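Local coordinates for protein ectoine dioxygenase (Sphingopyxis alaskensis, PDB 4MHR) that catalyses the iron- and 2-oxoglutarate-dependent hydroxylation of ectoine to 5-hydroxyectoine, a compatible solute that protects cells from osmotic stress, at residues Met110-Ala115 and Arg302-Pro307; Arg118-Ala123 and Leu269-Val274; Arg124-Asp129 and Arg168-Ser173; Gly128-Ile133 and Pro298-Val303. All blocks are in the same frame, centred on the assembly; numbering follows the deposited sequence.

Contact 1 (Met110-Ala115 and Arg302-Pro307)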
loop_
_atom_site.group_PDB
_atom_site.type_symbol
_atom_site.label_atom_id
_atom_site.label_comp_id
_atom_site.label_asym_id
_atom_site.label_seq_id
_atom_site.Cartn_x
_atom_site.Cartn_y
_atom_site.Cartn_z
ATOM N N MET A 110 -2.567 -11.353 -11.271
ATOM C CA MET A 110 -2.604 -10.439 -10.112
ATOM C C MET A 110 -3.618 -10.857 -9.072
ATOM O O MET A 110 -3.348 -10.704 -7.876
ATOM C CB MET A 110 -2.798 -8.995 -10.507
ATOM C CG MET A 110 -1.747 -8.510 -11.475
ATOM S SD MET A 110 -0.022 -8.710 -10.924
ATOM C CE MET A 110 0.913 -8.272 -12.372
ATOM N N ALA A 111 -4.722 -11.486 -9.490
ATOM C CA ALA A 111 -5.630 -12.136 -8.505
ATOM C C ALA A 111 -4.915 -13.242 -7.748
ATOM O O ALA A 111 -5.033 -13.371 -6.515
ATOM C CB ALA A 111 -6.898 -12.714 -9.166
ATOM N N ARG A 112 -4.171 -14.057 -8.489
ATOM C CA ARG A 112 -3.445 -15.161 -7.912
ATOM C C ARG A 112 -2.286 -14.670 -7.016
ATOM O O ARG A 112 -2.020 -15.278 -5.990
ATOM C CB ARG A 112 -2.899 -16.061 -9.022
ATOM C CG ARG A 112 -2.178 -17.323 -8.582
ATOM C CD ARG A 112 -2.924 -18.185 -7.544
ATOM N NE ARG A 112 -2.021 -19.276 -7.138
ATOM C CZ ARG A 112 -1.028 -19.171 -6.257
ATOM N NH1 ARG A 112 -0.777 -18.001 -5.621
ATOM N NH2 ARG A 112 -0.268 -20.221 -5.987
ATOM N N LEU A 113 -1.563 -13.634 -7.449
ATOM C CA LEU A 113 -0.564 -12.984 -6.566
ATOM C C LEU A 113 -1.229 -12.544 -5.240
ATOM O O LEU A 113 -0.765 -12.897 -4.163
ATOM C CB LEU A 113 0.123 -11.832 -7.274
ATOM C CG LEU A 113 1.096 -10.990 -6.452
ATOM C CD1 LEU A 113 2.295 -11.815 -6.068
ATOM C CD2 LEU A 113 1.534 -9.811 -7.263
ATOM N N ALA A 114 -2.370 -11.868 -5.326
ATOM C CA ALA A 114 -2.972 -11.299 -4.178
ATOM C C ALA A 114 -3.346 -12.374 -3.203
ATOM O O ALA A 114 -3.253 -12.166 -1.965
ATOM C CB ALA A 114 -4.189 -10.482 -4.559
ATOM N N ALA A 115 -3.761 -13.535 -3.736
ATOM C CA ALA A 115 -4.256 -14.661 -2.907
ATOM C C ALA A 115 -3.136 -15.510 -2.394
ATOM O O ALA A 115 -3.345 -16.427 -1.596
ATOM C CB ALA A 115 -5.280 -15.555 -3.705
ATOM N N ARG A 302 -9.726 -16.064 -0.503
ATOM C CA ARG A 302 -9.372 -17.496 -0.295
ATOM C C ARG A 302 -7.905 -17.591 -0.575
ATOM O O ARG A 302 -7.497 -17.091 -1.568
ATOM C CB ARG A 302 -10.127 -18.367 -1.324
ATOM C CG ARG A 302 -9.847 -19.844 -1.251
ATOM C CD ARG A 302 -9.426 -20.375 -2.610
ATOM N NE ARG A 302 -9.736 -21.790 -2.803
ATOM C CZ ARG A 302 -9.037 -22.793 -2.297
ATOM N NH1 ARG A 302 -7.956 -22.558 -1.544
ATOM N NH2 ARG A 302 -9.412 -24.043 -2.541
ATOM N N VAL A 303 -7.114 -18.202 0.307
ATOM C CA VAL A 303 -5.689 -18.278 0.134
ATOM C C VAL A 303 -5.238 -19.421 -0.767
ATOM O O VAL A 303 -5.657 -20.557 -0.577
ATOM C CB VAL A 303 -4.986 -18.409 1.506
ATOM C CG1 VAL A 303 -3.476 -18.488 1.371
ATOM C CG2 VAL A 303 -5.416 -17.264 2.414
ATOM N N GLU A 304 -4.287 -19.157 -1.667
ATOM C CA GLU A 304 -3.739 -20.215 -2.539
ATOM C C GLU A 304 -2.327 -20.526 -2.158
ATOM O O GLU A 304 -1.569 -19.650 -1.828
ATOM C CB GLU A 304 -3.746 -19.766 -3.982
ATOM C CG GLU A 304 -5.090 -19.257 -4.421
ATOM C CD GLU A 304 -5.991 -20.408 -4.825
ATOM O OE1 GLU A 304 -5.525 -21.575 -4.793
ATOM O OE2 GLU A 304 -7.147 -20.140 -5.138
ATOM N N ARG A 305 -1.962 -21.793 -2.205
ATOM C CA ARG A 305 -0.627 -22.245 -1.857
ATOM C C ARG A 305 -0.018 -22.838 -3.145
ATOM O O ARG A 305 -0.747 -23.231 -4.044
ATOM C CB ARG A 305 -0.710 -23.216 -0.681
ATOM C CG ARG A 305 -1.194 -22.541 0.597
ATOM C CD ARG A 305 -1.766 -23.437 1.708
ATOM N NE ARG A 305 -2.591 -22.648 2.646
ATOM C CZ ARG A 305 -2.121 -21.763 3.544
ATOM N NH1 ARG A 305 -0.822 -21.561 3.670
ATOM N NH2 ARG A 305 -2.960 -21.082 4.335
ATOM N N GLY A 306 1.301 -22.762 -3.282
ATOM C CA GLY A 306 2.016 -23.254 -4.432
ATOM C C GLY A 306 2.622 -22.165 -5.297
ATOM O O GLY A 306 2.313 -20.976 -5.120
ATOM N N PRO A 307 3.465 -22.572 -6.272
ATOM C CA PRO A 307 4.163 -21.604 -7.116
ATOM C C PRO A 307 3.172 -20.880 -7.998
ATOM O O PRO A 307 2.049 -21.363 -8.205
ATOM C CB PRO A 307 5.130 -22.465 -7.942
ATOM C CG PRO A 307 4.973 -23.882 -7.436
ATOM C CD PRO A 307 3.629 -23.943 -6.788
#

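Contact 2 (Arg118-Ala123 and Leu269-Val274)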
loop_
_atom_site.group_PDB
_atom_site.type_symbol
_atom_site.label_atom_id
_atom_site.label_comp_id
_atom_site.label_asym_id
_atom_site.label_seq_id
_atom_site.Cartn_x
_atom_site.Cartn_y
_atom_site.Cartn_z
ATOM N N ARG A 118 2.074 -16.566 0.669
ATOM C CA ARG A 118 3.244 -15.852 1.100
ATOM C C ARG A 118 2.887 -14.384 1.362
ATOM O O ARG A 118 3.615 -13.762 2.099
ATOM C CB ARG A 118 4.373 -15.922 0.071
ATOM C CG ARG A 118 5.052 -17.270 -0.026
ATOM C CD ARG A 118 5.873 -17.390 -1.313
ATOM N NE ARG A 118 4.992 -17.619 -2.441
ATOM C CZ ARG A 118 5.396 -17.981 -3.659
ATOM N NH1 ARG A 118 6.699 -18.152 -3.938
ATOM N NH2 ARG A 118 4.485 -18.180 -4.579
ATOM N N LEU A 119 1.815 -13.857 0.734
ATOM C CA LEU A 119 1.321 -12.524 1.004
ATOM C C LEU A 119 0.144 -12.570 1.970
ATOM O O LEU A 119 0.173 -11.975 3.095
ATOM C CB LEU A 119 0.995 -11.774 -0.301
ATOM C CG LEU A 119 2.149 -11.687 -1.288
ATOM C CD1 LEU A 119 1.777 -10.799 -2.450
ATOM C CD2 LEU A 119 3.454 -11.149 -0.610
ATOM N N ALA A 120 -0.904 -13.276 1.563
ATOM C CA ALA A 120 -2.174 -13.208 2.297
ATOM C C ALA A 120 -2.143 -13.737 3.752
ATOM O O ALA A 120 -2.906 -13.210 4.576
ATOM C CB ALA A 120 -3.317 -13.870 1.524
ATOM N N ASP A 121 -1.378 -14.800 4.045
ATOM C CA ASP A 121 -1.213 -15.283 5.422
ATOM C C ASP A 121 -0.457 -14.301 6.313
ATOM O O ASP A 121 -0.720 -14.229 7.506
ATOM C CB ASP A 121 -0.509 -16.642 5.521
ATOM C CG ASP A 121 -1.472 -17.796 5.169
ATOM O OD1 ASP A 121 -2.632 -17.509 5.071
ATOM O OD2 ASP A 121 -1.051 -18.914 4.948
ATOM N N VAL A 122 0.407 -13.525 5.718
ATOM C CA VAL A 122 1.096 -12.459 6.492
ATOM C C VAL A 122 0.100 -11.367 6.811
ATOM O O VAL A 122 0.015 -10.885 7.968
ATOM C CB VAL A 122 2.328 -11.947 5.731
ATOM C CG1 VAL A 122 2.946 -10.779 6.406
ATOM C CG2 VAL A 122 3.444 -13.004 5.595
ATOM N N ALA A 123 -0.742 -11.031 5.824
ATOM C CA ALA A 123 -1.824 -10.105 6.097
ATOM C C ALA A 123 -2.780 -10.593 7.194
ATOM O O ALA A 123 -3.235 -9.789 8.052
ATOM C CB ALA A 123 -2.653 -9.795 4.864
ATOM N N LEU A 269 -0.968 -3.931 -3.387
ATOM C CA LEU A 269 -2.154 -4.650 -2.884
ATOM C C LEU A 269 -2.521 -4.140 -1.502
ATOM O O LEU A 269 -1.664 -4.140 -0.634
ATOM C CB LEU A 269 -1.845 -6.130 -2.834
ATOM C CG LEU A 269 -1.406 -6.786 -4.146
ATOM C CD1 LEU A 269 -0.922 -8.207 -3.953
ATOM C CD2 LEU A 269 -2.592 -6.801 -5.110
ATOM N N VAL A 270 -3.752 -3.666 -1.305
ATOM C CA VAL A 270 -4.216 -3.266 -0.009
ATOM C C VAL A 270 -5.123 -4.333 0.580
ATOM O O VAL A 270 -6.223 -4.604 0.067
ATOM C CB VAL A 270 -4.937 -1.903 -0.039
ATOM C CG1 VAL A 270 -5.368 -1.473 1.364
ATOM C CG2 VAL A 270 -4.054 -0.829 -0.688
ATOM N N TYR A 271 -4.687 -4.888 1.712
ATOM C CA TYR A 271 -5.460 -5.907 2.469
ATOM C C TYR A 271 -6.159 -5.199 3.603
ATOM O O TYR A 271 -5.547 -4.419 4.350
ATOM C CB TYR A 271 -4.512 -7.002 2.980
ATOM C CG TYR A 271 -3.837 -7.832 1.950
ATOM C CD1 TYR A 271 -4.401 -9.054 1.514
ATOM C CD2 TYR A 271 -2.651 -7.432 1.362
ATOM C CE1 TYR A 271 -3.743 -9.854 0.553
ATOM C CE2 TYR A 271 -2.015 -8.213 0.375
ATOM C CZ TYR A 271 -2.597 -9.396 -0.048
ATOM O OH TYR A 271 -1.970 -10.162 -0.982
ATOM N N ASN A 272 -7.448 -5.415 3.741
ATOM C CA ASN A 272 -8.213 -4.949 4.891
ATOM C C ASN A 272 -8.833 -6.135 5.675
ATOM O O ASN A 272 -9.183 -7.117 5.092
ATOM C CB ASN A 272 -9.294 -3.968 4.458
ATOM C CG ASN A 272 -9.919 -3.204 5.658
ATOM O OD1 ASN A 272 -9.291 -2.973 6.705
ATOM N ND2 ASN A 272 -11.157 -2.750 5.477
ATOM N N ALA A 273 -8.968 -6.021 6.991
ATOM C CA ALA A 273 -9.648 -7.050 7.759
ATOM C C ALA A 273 -11.139 -7.021 7.355
ATOM O O ALA A 273 -11.749 -5.923 7.204
ATOM C CB ALA A 273 -9.501 -6.785 9.279
ATOM N N VAL A 274 -11.725 -8.188 7.180
ATOM C CA VAL A 274 -13.206 -8.241 6.875
ATOM C C VAL A 274 -14.070 -7.566 7.945
ATOM O O VAL A 274 -15.051 -6.958 7.593
ATOM C CB VAL A 274 -13.716 -9.675 6.560
ATOM C CG1 VAL A 274 -13.005 -10.300 5.373
ATOM C CG2 VAL A 274 -13.529 -10.581 7.787
#

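Contact 3 (Arg124-Asp129 and Arg168-Ser173)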
loop_
_atom_site.group_PDB
_atom_site.type_symbol
_atom_site.label_atom_id
_atom_site.label_comp_id
_atom_site.label_asym_id
_atom_site.label_seq_id
_atom_site.Cartn_x
_atom_site.Cartn_y
_atom_site.Cartn_z
ATOM N N ARG A 124 -3.218 -11.828 7.062
ATOM C CA ARG A 124 -4.185 -12.375 8.016
ATOM C C ARG A 124 -3.557 -12.378 9.428
ATOM O O ARG A 124 -4.217 -12.160 10.376
ATOM C CB ARG A 124 -4.588 -13.816 7.620
ATOM C CG ARG A 124 -5.454 -13.811 6.360
ATOM C CD ARG A 124 -5.479 -15.186 5.672
ATOM N NE ARG A 124 -6.235 -16.051 6.531
ATOM C CZ ARG A 124 -5.724 -16.982 7.320
ATOM N NH1 ARG A 124 -4.432 -17.284 7.304
ATOM N NH2 ARG A 124 -6.541 -17.616 8.133
ATOM N N PHE A 125 -2.274 -12.706 9.538
ATOM C CA PHE A 125 -1.584 -12.608 10.859
ATOM C C PHE A 125 -1.568 -11.142 11.390
ATOM O O PHE A 125 -1.999 -10.819 12.525
ATOM C CB PHE A 125 -0.141 -13.124 10.748
ATOM C CG PHE A 125 0.620 -12.898 12.007
ATOM C CD1 PHE A 125 0.330 -13.644 13.107
ATOM C CD2 PHE A 125 1.565 -11.873 12.112
ATOM C CE1 PHE A 125 0.965 -13.353 14.340
ATOM C CE2 PHE A 125 2.227 -11.634 13.282
ATOM C CZ PHE A 125 1.896 -12.358 14.398
ATOM N N LEU A 126 -1.015 -10.254 10.598
ATOM C CA LEU A 126 -0.800 -8.865 11.029
ATOM C C LEU A 126 -2.116 -8.151 11.342
ATOM O O LEU A 126 -2.165 -7.305 12.281
ATOM C CB LEU A 126 -0.020 -8.042 9.997
ATOM C CG LEU A 126 1.423 -8.482 9.848
ATOM C CD1 LEU A 126 2.077 -7.694 8.721
ATOM C CD2 LEU A 126 2.209 -8.253 11.127
ATOM N N LEU A 127 -3.156 -8.509 10.602
ATOM C CA LEU A 127 -4.494 -7.928 10.793
ATOM C C LEU A 127 -5.452 -8.729 11.737
ATOM O O LEU A 127 -6.525 -8.238 12.147
ATOM C CB LEU A 127 -5.120 -7.624 9.456
ATOM C CG LEU A 127 -4.319 -6.743 8.516
ATOM C CD1 LEU A 127 -5.013 -6.496 7.178
ATOM C CD2 LEU A 127 -4.043 -5.441 9.233
ATOM N N GLY A 128 -4.993 -9.874 12.184
ATOM C CA GLY A 128 -5.692 -10.744 13.131
ATOM C C GLY A 128 -7.064 -11.102 12.657
ATOM O O GLY A 128 -7.968 -10.963 13.388
ATOM N N ASP A 129 -7.232 -11.462 11.395
ATOM C CA ASP A 129 -8.577 -11.618 10.834
ATOM C C ASP A 129 -8.452 -12.230 9.450
ATOM O O ASP A 129 -7.398 -12.240 8.875
ATOM C CB ASP A 129 -9.268 -10.232 10.708
ATOM C CG ASP A 129 -10.838 -10.303 10.663
ATOM O OD1 ASP A 129 -11.348 -11.418 10.666
ATOM O OD2 ASP A 129 -11.521 -9.244 10.603
ATOM N N ARG A 168 -6.672 -0.952 10.576
ATOM C CA ARG A 168 -6.593 -2.405 10.541
ATOM C C ARG A 168 -6.512 -2.884 9.083
ATOM O O ARG A 168 -7.160 -3.836 8.612
ATOM C CB ARG A 168 -7.700 -3.068 11.378
ATOM C CG ARG A 168 -7.573 -4.572 11.288
ATOM C CD ARG A 168 -7.671 -5.657 12.307
ATOM N NE ARG A 168 -8.855 -5.813 12.978
ATOM C CZ ARG A 168 -9.304 -6.823 13.788
ATOM N NH1 ARG A 168 -8.863 -8.055 13.965
ATOM N NH2 ARG A 168 -10.387 -6.517 14.449
ATOM N N ALA A 169 -5.662 -2.171 8.336
ATOM C CA ALA A 169 -5.362 -2.460 6.947
ATOM C C ALA A 169 -3.895 -2.292 6.697
ATOM O O ALA A 169 -3.192 -1.550 7.408
ATOM C CB ALA A 169 -6.162 -1.559 5.985
ATOM N N LEU A 170 -3.407 -2.969 5.670
ATOM C CA LEU A 170 -2.029 -2.767 5.276
ATOM C C LEU A 170 -1.827 -2.846 3.787
ATOM O O LEU A 170 -2.669 -3.453 3.034
ATOM C CB LEU A 170 -1.133 -3.749 5.947
ATOM C CG LEU A 170 -1.340 -5.201 5.701
ATOM C CD1 LEU A 170 -0.655 -5.656 4.441
ATOM C CD2 LEU A 170 -0.641 -5.928 6.820
ATOM N N SER A 171 -0.735 -2.232 3.341
ATOM C CA SER A 171 -0.386 -2.287 1.915
ATOM C C SER A 171 0.831 -3.129 1.678
ATOM O O SER A 171 1.781 -3.171 2.514
ATOM C CB SER A 171 -0.113 -0.890 1.399
ATOM O OG SER A 171 -1.284 -0.118 1.653
ATOM N N MET A 172 0.794 -3.878 0.602
ATOM C CA MET A 172 2.012 -4.515 0.104
ATOM C C MET A 172 2.433 -4.051 -1.306
ATOM O O MET A 172 1.613 -4.065 -2.245
ATOM C CB MET A 172 1.826 -5.987 0.062
ATOM C CG MET A 172 1.265 -6.542 1.299
ATOM S SD MET A 172 1.655 -8.283 1.425
ATOM C CE MET A 172 0.562 -8.659 2.746
ATOM N N SER A 173 3.697 -3.612 -1.451
ATOM C CA SER A 173 4.261 -3.192 -2.733
ATOM C C SER A 173 5.197 -4.292 -3.206
ATOM O O SER A 173 6.202 -4.565 -2.555
ATOM C CB SER A 173 4.960 -1.832 -2.607
ATOM O OG SER A 173 5.485 -1.467 -3.893
#

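Contact 4 (Gly128-Ile133 and Pro298-Val303)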
loop_
_atom_site.group_PDB
_atom_site.type_symbol
_atom_site.label_atom_id
_atom_site.label_comp_id
_atom_site.label_asym_id
_atom_site.label_seq_id
_atom_site.Cartn_x
_atom_site.Cartn_y
_atom_site.Cartn_z
ATOM N N GLY A 128 -4.993 -9.874 12.184
ATOM C CA GLY A 128 -5.692 -10.744 13.131
ATOM C C GLY A 128 -7.064 -11.102 12.657
ATOM O O GLY A 128 -7.968 -10.963 13.388
ATOM N N ASP A 129 -7.232 -11.462 11.395
ATOM C CA ASP A 129 -8.577 -11.618 10.834
ATOM C C ASP A 129 -8.452 -12.230 9.450
ATOM O O ASP A 129 -7.398 -12.240 8.875
ATOM C CB ASP A 129 -9.268 -10.232 10.708
ATOM C CG ASP A 129 -10.838 -10.303 10.663
ATOM O OD1 ASP A 129 -11.348 -11.418 10.666
ATOM O OD2 ASP A 129 -11.521 -9.244 10.603
ATOM N N GLU A 130 -9.536 -12.774 8.923
ATOM C CA GLU A 130 -9.667 -12.916 7.471
ATOM C C GLU A 130 -9.602 -11.539 6.769
ATOM O O GLU A 130 -9.995 -10.486 7.340
ATOM C CB GLU A 130 -11.021 -13.625 7.153
ATOM C CG GLU A 130 -11.125 -15.064 7.758
ATOM C CD GLU A 130 -9.938 -15.929 7.431
ATOM O OE1 GLU A 130 -9.361 -15.856 6.290
ATOM O OE2 GLU A 130 -9.489 -16.640 8.356
ATOM N N VAL A 131 -9.175 -11.530 5.526
ATOM C CA VAL A 131 -8.907 -10.251 4.820
ATOM C C VAL A 131 -9.527 -10.219 3.432
ATOM O O VAL A 131 -9.856 -11.257 2.870
ATOM C CB VAL A 131 -7.386 -10.044 4.630
ATOM C CG1 VAL A 131 -6.720 -9.848 5.951
ATOM C CG2 VAL A 131 -6.757 -11.231 3.947
ATOM N N TYR A 132 -9.657 -9.034 2.877
ATOM C CA TYR A 132 -10.086 -8.905 1.499
ATOM C C TYR A 132 -9.299 -7.736 0.909
ATOM O O TYR A 132 -8.578 -6.996 1.642
ATOM C CB TYR A 132 -11.617 -8.697 1.444
ATOM C CG TYR A 132 -12.025 -7.318 1.902
ATOM C CD1 TYR A 132 -12.117 -7.003 3.254
ATOM C CD2 TYR A 132 -12.264 -6.334 1.007
ATOM C CE1 TYR A 132 -12.456 -5.758 3.652
ATOM C CE2 TYR A 132 -12.607 -5.034 1.422
ATOM C CZ TYR A 132 -12.704 -4.779 2.736
ATOM O OH TYR A 132 -13.015 -3.528 3.217
ATOM N N ILE A 133 -9.359 -7.622 -0.416
ATOM C CA ILE A 133 -8.652 -6.578 -1.167
ATOM C C ILE A 133 -9.445 -5.304 -1.169
ATOM O O ILE A 133 -10.479 -5.258 -1.777
ATOM C CB ILE A 133 -8.288 -7.000 -2.606
ATOM C CG1 ILE A 133 -7.440 -8.280 -2.568
ATOM C CG2 ILE A 133 -7.520 -5.870 -3.307
ATOM C CD1 ILE A 133 -6.153 -8.152 -1.768
ATOM N N PRO A 298 -17.930 -7.428 2.309
ATOM C CA PRO A 298 -16.983 -8.090 1.420
ATOM C C PRO A 298 -16.696 -9.490 1.956
ATOM O O PRO A 298 -16.670 -9.673 3.164
ATOM C CB PRO A 298 -15.740 -7.217 1.554
ATOM C CG PRO A 298 -15.784 -6.788 2.996
ATOM C CD PRO A 298 -17.229 -6.759 3.427
ATOM N N ALA A 299 -16.496 -10.459 1.065
ATOM C CA ALA A 299 -16.183 -11.826 1.465
ATOM C C ALA A 299 -14.672 -11.973 1.569
ATOM O O ALA A 299 -13.918 -11.254 0.924
ATOM C CB ALA A 299 -16.736 -12.830 0.461
ATOM N N ALA A 300 -14.276 -12.961 2.345
ATOM C CA ALA A 300 -12.885 -13.261 2.636
ATOM C C ALA A 300 -12.148 -13.774 1.408
ATOM O O ALA A 300 -12.648 -14.624 0.663
ATOM C CB ALA A 300 -12.797 -14.281 3.772
ATOM N N LEU A 301 -10.974 -13.209 1.178
ATOM C CA LEU A 301 -10.033 -13.728 0.226
ATOM C C LEU A 301 -9.705 -15.209 0.513
ATOM O O LEU A 301 -9.437 -15.577 1.633
ATOM C CB LEU A 301 -8.780 -12.877 0.297
ATOM C CG LEU A 301 -7.691 -13.130 -0.708
ATOM C CD1 LEU A 301 -8.142 -12.831 -2.162
ATOM C CD2 LEU A 301 -6.525 -12.243 -0.297
ATOM N N ARG A 302 -9.726 -16.064 -0.503
ATOM C CA ARG A 302 -9.372 -17.496 -0.295
ATOM C C ARG A 302 -7.905 -17.591 -0.575
ATOM O O ARG A 302 -7.497 -17.091 -1.568
ATOM C CB ARG A 302 -10.127 -18.367 -1.324
ATOM C CG ARG A 302 -9.847 -19.844 -1.251
ATOM C CD ARG A 302 -9.426 -20.375 -2.610
ATOM N NE ARG A 302 -9.736 -21.790 -2.803
ATOM C CZ ARG A 302 -9.037 -22.793 -2.297
ATOM N NH1 ARG A 302 -7.956 -22.558 -1.544
ATOM N NH2 ARG A 302 -9.412 -24.043 -2.541
ATOM N N VAL A 303 -7.114 -18.202 0.307
ATOM C CA VAL A 303 -5.689 -18.278 0.134
ATOM C C VAL A 303 -5.238 -19.421 -0.767
ATOM O O VAL A 303 -5.657 -20.557 -0.577
ATOM C CB VAL A 303 -4.986 -18.409 1.506
ATOM C CG1 VAL A 303 -3.476 -18.488 1.371
ATOM C CG2 VAL A 303 -5.416 -17.264 2.414
HETATM O O HOH W 1 -8.806 -14.245 4.321
#

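Contact 1 (Met110-Ala115 and Arg302-Pro307)
A115 and V303 bring the two backbones together, their CA atoms 4.9 Å apart, where the extended chain 302-307 runs past the C-terminal part of helix 108-115. E304 N donates a nearly straight hydrogen bond (170°) to A115 O over 2.9 Å, and V303 CA lends the same oxygen a weaker C-H contact. Beside this bond an alanine fits position 115 closely: its methyl CB lies 3.4 Å from R302 O and also meets E304 CG. R112 sets out with CG anti to its backbone N (chi1 -176°), and its long chain then bends at chi2 toward the loop. E304 CB sits over the centre of one guanidinium face, 3.6 Å from R112 CZ. At the edge of the group, R112 NH2 donates to G306 O at 2.8 Å, a bent bond (135°), while NH1 pairs with D116. Glycine suits position 306 because a CB at these backbone angles would jam against the preceding carbonyl oxygen. Around this surface contact, V303 packs on A117 and D121 of helix 117-127, R305 forms a salt bridge to D121, and P307 touches E65 of helix 63-78.

Contact 2 (Arg118-Ala123 and Leu269-Val274)
L119, A120 and A123 of helix 117-127 pack on L269 and Y271 of strand 264-273, a helix-on-sheet layer of the cupin fold. The two short axes approach to 9.7 Å and cross at -36°, and everything that touches is buried. Y271 is the centrepiece. Its CG is anti to the carbonyl carbon (chi1 -65°), and its CB points toward the helix. A123 CB lies over one face of the ring as a CH-pi contact, 4.1 Å from the ring centroid and 29° off the normal. A120 meets the ring obliquely, its CA 4.1 Å from Y271 CE1. Alanine suits both positions, since these small side chains allow a flat ring to lie close to the helix. Farther out, L119 CB stands 3.4 Å from Y271 OH, the two side chains crossing at about a right angle. The L119 CD1 methyl meets L269 CD1 at 4.0 Å, and M172 of the adjacent strand touches both L119 and Y271. The Y271 hydroxyl is hydrogen-bonded to A114 O, in the preceding helix. A phenylalanine here would probably keep the ring contacts but leave A114 O without its hydroxyl partner. Tyrosine thus unites an apolar body, which fills the helix-sheet interface, with one polar atom that is satisfied at the buried end of the ring and ties helix 108-115 to the sheet.

Contact 3 (Arg124-Asp129 and Arg168-Ser173)
L127 and R168 are the nearest pair, their CA atoms 5.9 Å apart, where helix 117-127 finishes in a Schellman motif and strand 169-175 begins. G128 takes the positive phi (55°) of that motif, a conformation glycine adopts easily, with G128 N bonded back to F125 O and D129 N to R124 O. R168 leaves its backbone with CG anti to N (chi1 179°) and then bends at chi2 and chi3; the guanidinium edge lies at the helix end. There NH1 donates to L127 O at 3.0 Å, although the place of that oxygen is doubtful because the model has it too near a neighbour. D129 OD2 lies over a face of the guanidinium, 4.4 Å from R168 NH1, so any attraction between them is probably one of charge alone, with no N-H aimed at the oxygen; this oxygen is hydrogen-bonded to S275 OG. The strand belongs to the large antiparallel sheet of the cupin fold. A169 points away from the helix, its side chain about 4 Å from that of W158, which is important for ectoine stabilization, whereas L170 points at the helix; its CD2 methyl meets L126 CD1 at 3.8 Å, the two leucines crossing at about a right angle, and L127 CG at 4.1 Å. Branched, apolar L127 also lays CD2 against the R168 backbone, 3.6 Å from R168 C.

Contact 4 (Gly128-Ile133 and Pro298-Val303)
Y132 holds CG between its backbone N and carbonyl carbon (chi1 73°), and P298 lies over the ring that follows, while L301 places CG anti to its own N (chi1 -174°), on the way to V131 and I133. The contact lies where strand 131-141 enters the large sheet of the cupin fold, and the loop 298-303 passes across it, the two chain directions 101° apart. L301 N donates to V131 O at 2.8 Å, nearly along the C=O axis, so the loop is held to the strand by a backbone bond without becoming a strand itself. P298 places CG over the centre of the Y132 ring, 3.6 Å from its centroid and close to the normal, a CH-pi contact that suits a proline against a flat aromatic face, although this proline is poorly ordered. A299 O lies 3.5 Å from Y132 CB. The Y132 hydroxyl is hydrogen-bonded to N272 ND2 in the neighbouring strand. An alanine in place of Y132 would probably leave P298 without its aromatic face and N272 ND2 without its hydroxyl partner. Apolar L301 brings CD2 to 4.4 Å from I133 CD1 and also packs on Y271. E130 CB meets A300 CB at 3.9 Å, methylene to methyl, while E130 OE2 forms a salt bridge to R124. A water accepts from V131 N at 3.0 Å and links the strand side to the loop; on the strand side E130 OE1 (2.6 Å from the water) and on the loop L301 O (3.1 Å from it) are among the acceptors that compete for its protons.

How the contacts relate
All four contacts gather around helices 108-115 and 117-127 and the large antiparallel sheet. Along the chain, contact 1 starts first, then contacts 2, 3 and 4. Contacts 2 and 3 share helix 117-127, reach the neighbouring strands 264-273 and 169-175, and have centres only about 5 Å apart. Contact 4, its centre about 7 Å from that of contact 2, reaches strand 131-141 on the other side of strand 264-273. It shares R302 and V303 with contact 1, whose centre is about 12 Å away and nearer the surface. The C-terminal loop 298-307 passes from the start of strand 131-141 to helices 108-115 and 117-127, joining the sheet to both.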